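Local coordinates for putative carbohydrate binding protein (Pseudomonas aeruginosa, PDB 3QEC), which is of uncertain function but probably binds carbohydrates, with suggested links to heparin binding, carbohydrate transport and biofilm formation, at residues 102-106 against 107-111. Residues are numbered along the deposited sequence; the frame is centred on the assembly and turned at random.
Sequences DHIPN and GTYYI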
loop_
_atom_site.group_PDB
_atom_site.type_symbol
_atom_site.label_atom_id
_atom_site.label_comp_id
_atom_site.label_asym_id
_atom_site.label_seq_id
_atom_site.Cartn_x
_atom_site.Cartn_y
_atom_site.Cartn_z
ATOM N N ASP A 102 12.948 7.226 3.928
ATOM C CA ASP A 102 14.032 7.573 4.837
ATOM C C ASP A 102 13.449 8.027 6.185
ATOM O O ASP A 102 12.261 8.360 6.257
ATOM C CB ASP A 102 14.947 8.645 4.209
ATOM C CG ASP A 102 14.260 9.946 3.862
ATOM O OD1 ASP A 102 14.058 10.780 4.789
ATOM O OD2 ASP A 102 13.918 10.138 2.669
ATOM N N HIS A 103 14.280 8.014 7.253
ATOM C CA HIS A 103 13.916 8.409 8.624
ATOM C C HIS A 103 12.640 7.689 9.127
ATOM O O HIS A 103 11.774 8.302 9.756
ATOM C CB HIS A 103 13.790 9.937 8.735
ATOM C CG HIS A 103 15.094 10.633 8.501
ATOM N ND1 HIS A 103 15.393 11.215 7.279
ATOM C CD2 HIS A 103 16.177 10.730 9.305
ATOM C CE1 HIS A 103 16.625 11.681 7.394
ATOM N NE2 HIS A 103 17.140 11.409 8.594
ATOM N N ILE A 104 12.558 6.369 8.884
ATOM C CA ILE A 104 11.422 5.559 9.306
ATOM C C ILE A 104 11.584 5.137 10.782
ATOM O O ILE A 104 12.554 4.451 11.141
ATOM C CB ILE A 104 11.173 4.334 8.358
ATOM C CG1 ILE A 104 10.848 4.775 6.916
ATOM C CG2 ILE A 104 10.086 3.369 8.894
ATOM C CD1 ILE A 104 9.869 5.983 6.775
ATOM N N PRO A 105 10.589 5.493 11.631
ATOM C CA PRO A 105 10.636 5.088 13.044
ATOM C C PRO A 105 10.486 3.587 13.267
ATOM O O PRO A 105 9.969 2.864 12.415
ATOM C CB PRO A 105 9.411 5.798 13.644
ATOM C CG PRO A 105 9.123 6.915 12.726
ATOM C CD PRO A 105 9.406 6.337 11.377
ATOM N N ASN A 106 10.923 3.133 14.441
ATOM C CA ASN A 106 10.731 1.775 14.933
ATOM C C ASN A 106 9.229 1.557 15.058
ATOM O O ASN A 106 8.530 2.437 15.569
ATOM C CB ASN A 106 11.426 1.641 16.288
ATOM C CG ASN A 106 11.317 0.304 16.968
ATOM O OD1 ASN A 106 12.294 -0.424 17.099
ATOM N ND2 ASN A 106 10.175 0.017 17.548
ATOM N N GLY A 107 8.738 0.426 14.556
ATOM C CA GLY A 107 7.318 0.117 14.605
ATOM C C GLY A 107 6.853 -0.849 13.548
ATOM O O GLY A 107 7.671 -1.423 12.831
ATOM N N THR A 108 5.528 -1.056 13.468
ATOM C CA THR A 108 4.913 -1.984 12.512
ATOM C C THR A 108 4.024 -1.187 11.573
ATOM O O THR A 108 3.265 -0.328 12.022
ATOM C CB THR A 108 4.199 -3.137 13.223
ATOM O OG1 THR A 108 5.064 -3.618 14.269
ATOM C CG2 THR A 108 3.877 -4.296 12.255
ATOM N N TYR A 109 4.156 -1.447 10.267
ATOM C CA TYR A 109 3.481 -0.667 9.234
ATOM C C TYR A 109 2.773 -1.477 8.179
ATOM O O TYR A 109 3.095 -2.649 7.951
ATOM C CB TYR A 109 4.534 0.192 8.476
ATOM C CG TYR A 109 5.340 1.142 9.337
ATOM C CD1 TYR A 109 6.476 0.708 10.012
ATOM C CD2 TYR A 109 4.991 2.487 9.441
ATOM C CE1 TYR A 109 7.210 1.574 10.817
ATOM C CE2 TYR A 109 5.724 3.364 10.237
ATOM C CZ TYR A 109 6.824 2.899 10.934
ATOM O OH TYR A 109 7.545 3.750 11.723
ATOM N N TYR A 110 1.848 -0.805 7.480
ATOM C CA TYR A 110 1.219 -1.244 6.242
ATOM C C TYR A 110 1.913 -0.475 5.154
ATOM O O TYR A 110 2.056 0.745 5.270
ATOM C CB TYR A 110 -0.313 -1.004 6.190
ATOM C CG TYR A 110 -1.129 -2.014 6.962
ATOM C CD1 TYR A 110 -1.101 -3.367 6.632
ATOM C CD2 TYR A 110 -1.931 -1.622 8.031
ATOM C CE1 TYR A 110 -1.816 -4.306 7.373
ATOM C CE2 TYR A 110 -2.628 -2.558 8.796
ATOM C CZ TYR A 110 -2.588 -3.893 8.448
ATOM O OH TYR A 110 -3.304 -4.807 9.185
ATOM N N ILE A 111 2.421 -1.174 4.145
ATOM C CA ILE A 111 3.037 -0.552 2.965
ATOM C C ILE A 111 2.057 -0.918 1.821
ATOM O O ILE A 111 1.703 -2.092 1.670
ATOM C CB ILE A 111 4.529 -0.933 2.781
ATOM C CG1 ILE A 111 5.215 -0.073 1.690
ATOM C CG2 ILE A 111 4.764 -2.460 2.634
ATOM C CD1 ILE A 111 6.762 -0.107 1.761
#
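The chain turns a corner at His103 and passes through Pro105 and Asn106 into strand 107-120, leaving one β-sheet for another, and Tyr109, the third residue of that strand, reaches back across the bend to Pro105. Tyr109 OH donates a hydrogen bond to Pro105 O at 2.7 Å. The oxygen lies at the ring's edge, in its plane, whereas the hydroxyl stands above the carbonyl plane, with a C=O...OH angle of 111°. Tyrosine suits this buried place because its long flat ring spans the bend and its phenol end meets a main-chain oxygen there. With CG anti to its own carbonyl carbon (chi1 -58°), the ring projects toward the turn. Pro105 runs nearly at right angles to it, its ring lying against the hydroxyl end of Tyr109, and its cyclic side chain limits backbone freedom in the link. Ile104 adds a branched apolar surface: CG2, anti to the backbone N, approaches Tyr109 CZ obliquely at 3.9 Å. Gly107 takes an extended backbone conformation with positive phi, which glycine, lacking a β-carbon, adopts easily. At the corner, His103 and Ile104 form a G1 β-bulge facing Gly24 of strand 24-33. Leu49 of strand 46-51 touches both Ile104 and Tyr109, while strand 125-138 pairs with Gly107 through Val138 and with Tyr109 through Val136, so the corner joins the two sheets.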